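Local coordinates for uncharacterized protein (Leptotrichia buccalis, PDB 3T8K), which is of unknown function but folds as a stack of ankyrin-like helical hairpins, a scaffold that in other proteins commonly serves protein-protein recognition, at residues 77-80 with 81-84; 168-171 with 172-176. All blocks are in the same frame, centred on the assembly; numbering follows the deposited sequence.

Contact 1 (77-80 with 81-84)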
ATOM      1  N   THR A  77     -13.427   5.159  -4.055  1.00 20.98           N
ATOM      2  CA  THR A  77     -13.152   6.577  -4.288  1.00 22.92           C
ATOM      3  C   THR A  77     -11.679   6.921  -4.100  1.00 22.53           C
ATOM      4  O   THR A  77     -10.890   6.094  -3.636  1.00 22.16           O
ATOM      5  CB  THR A  77     -13.936   7.466  -3.323  1.00 24.49           C
ATOM      6  OG1 THR A  77     -13.474   7.215  -1.992  1.00 24.32           O
ATOM      7  CG2 THR A  77     -15.420   7.174  -3.407  1.00 26.11           C
ATOM      8  N   LEU A  78     -11.319   8.154  -4.451  1.00 20.50           N
ATOM      9  CA  LEU A  78      -9.948   8.620  -4.302  1.00 22.03           C
ATOM     10  C   LEU A  78      -9.511   8.609  -2.844  1.00 19.44           C
ATOM     11  O   LEU A  78      -8.318   8.587  -2.552  1.00 20.39           O
ATOM     12  CB  LEU A  78      -9.798  10.032  -4.871  1.00 21.81           C
ATOM     13  CG  LEU A  78     -10.024  10.109  -6.386  1.00 23.15           C
ATOM     14  CD1 LEU A  78      -9.744  11.511  -6.854  1.00 23.45           C
ATOM     15  CD2 LEU A  78      -9.135   9.113  -7.106  1.00 24.20           C
ATOM     16  N   PHE A  79     -10.469   8.622  -1.925  1.00 21.34           N
ATOM     17  CA  PHE A  79     -10.103   8.676  -0.511  1.00 19.03           C
ATOM     18  C   PHE A  79      -9.266   7.478  -0.056  1.00 18.84           C
ATOM     19  O   PHE A  79      -8.465   7.599   0.870  1.00 21.20           O
ATOM     20  CB  PHE A  79     -11.343   8.828   0.372  1.00 20.08           C
ATOM     21  CG  PHE A  79     -11.990  10.174   0.280  1.00 19.74           C
ATOM     22  CD1 PHE A  79     -11.363  11.295   0.812  1.00 18.92           C
ATOM     23  CD2 PHE A  79     -13.227  10.322  -0.326  1.00 19.28           C
ATOM     24  CE1 PHE A  79     -11.958  12.545   0.743  1.00 19.96           C
ATOM     25  CE2 PHE A  79     -13.831  11.567  -0.405  1.00 24.71           C
ATOM     26  CZ  PHE A  79     -13.193  12.687   0.132  1.00 23.27           C
ATOM     27  N   PHE A  80      -9.447   6.322  -0.696  1.00 21.68           N
ATOM     28  CA  PHE A  80      -8.770   5.121  -0.217  1.00 20.83           C
ATOM     29  C   PHE A  80      -7.257   5.196  -0.389  1.00 23.67           C
ATOM     30  O   PHE A  80      -6.523   5.062   0.585  1.00 21.69           O
ATOM     31  CB  PHE A  80      -9.329   3.849  -0.854  1.00 21.11           C
ATOM     32  CG  PHE A  80      -8.831   2.573  -0.199  1.00 21.60           C
ATOM     33  CD1 PHE A  80      -9.260   2.214   1.074  1.00 26.17           C
ATOM     34  CD2 PHE A  80      -7.939   1.733  -0.866  1.00 24.53           C
ATOM     35  CE1 PHE A  80      -8.809   1.043   1.675  1.00 26.07           C
ATOM     36  CE2 PHE A  80      -7.486   0.563  -0.274  1.00 28.18           C
ATOM     37  CZ  PHE A  80      -7.918   0.218   0.998  1.00 26.30           C
ATOM     38  N   PRO A  81      -6.779   5.424  -1.626  1.00 22.32           N
ATOM     39  CA  PRO A  81      -5.323   5.526  -1.753  1.00 18.83           C
ATOM     40  C   PRO A  81      -4.783   6.737  -1.011  1.00 17.36           C
ATOM     41  O   PRO A  81      -3.647   6.688  -0.540  1.00 21.30           O
ATOM     42  CB  PRO A  81      -5.098   5.652  -3.274  1.00 19.54           C
ATOM     43  CG  PRO A  81      -6.430   6.047  -3.836  1.00 21.11           C
ATOM     44  CD  PRO A  81      -7.451   5.417  -2.937  1.00 23.35           C
ATOM     45  N   LEU A  82      -5.577   7.801  -0.906  1.00 17.13           N
ATOM     46  CA  LEU A  82      -5.181   8.976  -0.127  1.00 22.46           C
ATOM     47  C   LEU A  82      -4.835   8.577   1.302  1.00 22.35           C
ATOM     48  O   LEU A  82      -3.757   8.897   1.811  1.00 21.63           O
ATOM     49  CB  LEU A  82      -6.313   9.999  -0.084  1.00 23.63           C
ATOM     50  CG  LEU A  82      -6.073  11.192   0.847  1.00 21.20           C
ATOM     51  CD1 LEU A  82      -4.904  12.030   0.357  1.00 21.65           C
ATOM     52  CD2 LEU A  82      -7.320  12.046   0.919  1.00 21.42           C
ATOM     53  N   PHE A  83      -5.757   7.876   1.945  1.00 21.86           N
ATOM     54  CA  PHE A  83      -5.569   7.497   3.348  1.00 18.10           C
ATOM     55  C   PHE A  83      -4.602   6.324   3.552  1.00 21.92           C
ATOM     56  O   PHE A  83      -3.874   6.282   4.551  1.00 23.53           O
ATOM     57  CB  PHE A  83      -6.925   7.251   4.019  1.00 17.68           C
ATOM     58  CG  PHE A  83      -7.762   8.491   4.134  1.00 20.88           C
ATOM     59  CD1 PHE A  83      -7.204   9.665   4.625  1.00 18.88           C
ATOM     60  CD2 PHE A  83      -9.094   8.494   3.726  1.00 17.69           C
ATOM     61  CE1 PHE A  83      -7.966  10.830   4.726  1.00 17.81           C
ATOM     62  CE2 PHE A  83      -9.863   9.644   3.820  1.00 18.56           C
ATOM     63  CZ  PHE A  83      -9.299  10.817   4.321  1.00 20.04           C
ATOM     64  N   GLN A  84      -4.584   5.380   2.616  1.00 25.01           N
ATOM     65  CA  GLN A  84      -3.614   4.287   2.676  1.00 21.74           C
ATOM     66  C   GLN A  84      -2.173   4.795   2.632  1.00 26.16           C
ATOM     67  O   GLN A  84      -1.316   4.298   3.356  1.00 27.09           O
ATOM     68  CB  GLN A  84      -3.845   3.291   1.540  1.00 26.33           C
ATOM     69  CG  GLN A  84      -5.090   2.464   1.715  1.00 21.31           C
ATOM     70  CD  GLN A  84      -5.103   1.722   3.039  1.00 23.73           C
ATOM     71  OE1 GLN A  84      -5.925   2.008   3.901  1.00 26.07           O
ATOM     72  NE2 GLN A  84      -4.187   0.763   3.205  1.00 23.43           N
TER
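Q84 lays its CG over one face of the F80 ring, one helical turn further along the chain. The methylene stands 3.7 Å from the centroid of the F80 ring and 14° off its normal, a CH-pi contact. The bend of Q84 at chi2 (-56°) brings the amide back over the ring, with Q84 CD 3.8 Å from F80 CZ, and the amide plane ends 13° from that of the ring. On another side of the same turn F79 and F83 run side by side and point the same way. Their planes are nearly parallel but slid apart, centroids 6.0 Å from each other, so they barely overlap, and the nearest approach is F79 CD1 to F83 CE2 at 3.7 Å. L82 CD2 comes within 4.1 Å of F79 CD1 and also lies over a face of the F83 ring, near its rim. Helical bonds run beneath: F83 N binds F79 O at 2.9 Å and Q84 N binds F80 O, while T77 OG1 accepts a weak capping bond from F79 N. P81 has no N-H to offer; T77 O accepts from F80 N, and P81 CD packs 3.3 Å from L78 O. The phenylalanines then face different neighbours. F79 and F83 pack on C97 of helix 90-102, whereas F80 touches Y43 of helix 41-45 and stacks with Y111. Helix 79-85 thus packs against both helices 41-45 and 90-102 of the ankyrin-like array, and Q84 also packs on F126 of the second subunit.

Contact 2 (168-171 with 172-176)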
ATOM      1  N   ILE A 168      -8.840  10.485  21.135  1.00 30.23           N
ATOM      2  CA  ILE A 168      -9.509  11.632  20.526  1.00 33.75           C
ATOM      3  C   ILE A 168     -10.451  11.176  19.413  1.00 31.92           C
ATOM      4  O   ILE A 168     -11.604  11.599  19.346  1.00 29.42           O
ATOM      5  CB  ILE A 168      -8.504  12.678  19.985  1.00 33.56           C
ATOM      6  CG1 ILE A 168      -7.602  13.180  21.115  1.00 45.55           C
ATOM      7  CG2 ILE A 168      -9.242  13.847  19.355  1.00 34.30           C
ATOM      8  CD1 ILE A 168      -6.659  14.298  20.709  1.00 47.98           C
ATOM      9  N   ALA A 169      -9.962  10.301  18.541  1.00 30.59           N
ATOM     10  CA  ALA A 169     -10.806   9.753  17.488  1.00 28.28           C
ATOM     11  C   ALA A 169     -12.002   9.020  18.103  1.00 31.21           C
ATOM     12  O   ALA A 169     -13.113   9.080  17.579  1.00 30.21           O
ATOM     13  CB  ALA A 169     -10.004   8.814  16.600  1.00 28.72           C
ATOM     14  N   LEU A 170     -11.774   8.331  19.216  1.00 27.04           N
ATOM     15  CA  LEU A 170     -12.833   7.532  19.826  1.00 25.29           C
ATOM     16  C   LEU A 170     -13.937   8.443  20.342  1.00 22.96           C
ATOM     17  O   LEU A 170     -15.118   8.192  20.125  1.00 30.69           O
ATOM     18  CB  LEU A 170     -12.292   6.670  20.973  1.00 28.98           C
ATOM     19  CG  LEU A 170     -13.382   5.867  21.684  1.00 30.32           C
ATOM     20  CD1 LEU A 170     -13.983   4.853  20.720  1.00 27.73           C
ATOM     21  CD2 LEU A 170     -12.834   5.175  22.928  1.00 37.89           C
ATOM     22  N   LYS A 171     -13.528   9.501  21.034  1.00 27.63           N
ATOM     23  CA  LYS A 171     -14.456  10.488  21.577  1.00 32.90           C
ATOM     24  C   LYS A 171     -15.272  11.131  20.463  1.00 29.11           C
ATOM     25  O   LYS A 171     -16.485  11.285  20.571  1.00 27.07           O
ATOM     26  CB  LYS A 171     -13.686  11.559  22.347  1.00 35.57           C
ATOM     27  CG  LYS A 171     -14.554  12.684  22.915  1.00 44.01           C
ATOM     28  CD  LYS A 171     -15.783  12.137  23.618  1.00 50.48           C
ATOM     29  CE  LYS A 171     -16.721  13.261  24.039  1.00 55.83           C
ATOM     30  NZ  LYS A 171     -18.054  12.728  24.419  1.00 56.92           N
HETATM   31  N   MSE A 172     -14.599  11.502  19.383  1.00 30.82           N
HETATM   32  CA  MSE A 172     -15.287  12.157  18.282  1.00 26.46           C
HETATM   33  C   MSE A 172     -16.262  11.219  17.569  1.00 24.68           C
HETATM   34  O   MSE A 172     -17.320  11.653  17.109  1.00 27.40           O
HETATM   35  CB  MSE A 172     -14.279  12.778  17.314  1.00 29.64           C
HETATM   36  CG  MSE A 172     -13.507  13.933  17.946  1.00 33.96           C
HETATM   37 SE   MSE A 172     -12.230  14.745  16.724  0.63 35.73          SE
HETATM   38  CE  MSE A 172     -13.474  15.816  15.682  1.00 34.68           C
HETATM   39  N   MSE A 173     -15.921   9.936  17.484  1.00 25.30           N
HETATM   40  CA  MSE A 173     -16.825   8.967  16.872  1.00 24.42           C
HETATM   41  C   MSE A 173     -18.048   8.732  17.747  1.00 26.62           C
HETATM   42  O   MSE A 173     -19.163   8.623  17.242  1.00 26.72           O
HETATM   43  CB  MSE A 173     -16.129   7.630  16.619  1.00 25.58           C
HETATM   44  CG  MSE A 173     -15.337   7.546  15.343  1.00 33.58           C
HETATM   45 SE   MSE A 173     -14.786   5.690  15.131  0.51 34.12          SE
HETATM   46  CE  MSE A 173     -16.485   4.883  14.756  1.00 23.23           C
ATOM     47  N   GLU A 174     -17.839   8.624  19.060  1.00 27.03           N
ATOM     48  CA  GLU A 174     -18.960   8.464  19.975  1.00 25.67           C
ATOM     49  C   GLU A 174     -19.881   9.684  19.886  1.00 25.64           C
ATOM     50  O   GLU A 174     -21.110   9.553  19.924  1.00 27.94           O
ATOM     51  CB  GLU A 174     -18.471   8.216  21.412  1.00 25.25           C
ATOM     52  CG  GLU A 174     -17.927   6.808  21.623  1.00 34.25           C
ATOM     53  CD  GLU A 174     -17.128   6.671  22.905  1.00 41.90           C
ATOM     54  OE1 GLU A 174     -17.002   7.671  23.646  1.00 50.58           O
ATOM     55  OE2 GLU A 174     -16.623   5.561  23.172  1.00 42.92           O
ATOM     56  N   ASP A 175     -19.291  10.868  19.754  1.00 29.58           N
ATOM     57  CA  ASP A 175     -20.087  12.091  19.638  1.00 27.78           C
ATOM     58  C   ASP A 175     -20.912  12.076  18.349  1.00 25.20           C
ATOM     59  O   ASP A 175     -22.058  12.532  18.321  1.00 23.43           O
ATOM     60  CB  ASP A 175     -19.198  13.343  19.641  1.00 31.93           C
ATOM     61  CG  ASP A 175     -18.624  13.671  21.015  1.00 41.41           C
ATOM     62  OD1 ASP A 175     -19.029  13.053  22.033  1.00 34.80           O
ATOM     63  OD2 ASP A 175     -17.759  14.574  21.068  1.00 42.20           O
ATOM     64  N   TYR A 176     -20.306  11.571  17.277  1.00 26.64           N
ATOM     65  CA  TYR A 176     -20.949  11.533  15.960  1.00 26.85           C
ATOM     66  C   TYR A 176     -22.134  10.576  16.020  1.00 24.77           C
ATOM     67  O   TYR A 176     -23.227  10.875  15.543  1.00 24.70           O
ATOM     68  CB  TYR A 176     -19.939  11.056  14.914  1.00 20.42           C
ATOM     69  CG  TYR A 176     -20.423  11.066  13.478  1.00 23.88           C
ATOM     70  CD1 TYR A 176     -20.126  12.128  12.637  1.00 27.63           C
ATOM     71  CD2 TYR A 176     -21.153  10.002  12.961  1.00 21.25           C
ATOM     72  CE1 TYR A 176     -20.550  12.141  11.318  1.00 24.55           C
ATOM     73  CE2 TYR A 176     -21.588  10.002  11.647  1.00 19.44           C
ATOM     74  CZ  TYR A 176     -21.282  11.081  10.828  1.00 21.77           C
ATOM     75  OH  TYR A 176     -21.698  11.107   9.510  1.00 25.76           O
TER
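The carboxylate of D175 takes the ammonium of K171 at OD1, and that of E174 sets OE2 against the branch of L170. The first is a salt bridge: D175 OD1 accepts from K171 NZ at 2.6 Å through its syn lone pair, on the side of the other oxygen. K171 gets there by a bend at chi2 (47°) in an otherwise extended chain, which brings CE alongside the carboxylate, 3.1 Å from D175 OD1. The second contact is apolar to polar, E174 OE2 lying 3.6 Å from L170 CG as the two side chains pass at a slant. I168 and the selenomethionine M172 point the same way, with I168 CG2 4.1 Å from M172 SE. Helical bonds join each pair, as D175 N to K171 O at 3.0 Å, and M173 N bonds to A169 O as well. The helix is thus two-sided: K171, E174 and D175 form the exposed face, while A169 and M173 are buried. A169 and M172 rest on Y136 of helix 129-140, M172 and M173 on F140; L170 and M173 pack on L158 of helix 157-162, joining helix 167-180 to both.

Contact 1 comes first along the chain, in helix 79-85 near the middle of the protein, its centre about 3 Å from that of the chain. Contact 2 follows in helix 167-180, the last helix, about 21 Å from the chain centre. The two centres are also about 21 Å apart, and the nearest atoms about 12 Å, so they do not touch. Helices 90-102, 129-140 and 157-162 come between them in sequence. Both are local packing about one turn apart, contact 1 near the start of its helix and contact 2 within its helix, yet their settings differ: contact 1 is almost wholly buried and reaches the second subunit, whereas contact 2 lies toward the end of the elongated all-helical array with one charged, exposed face.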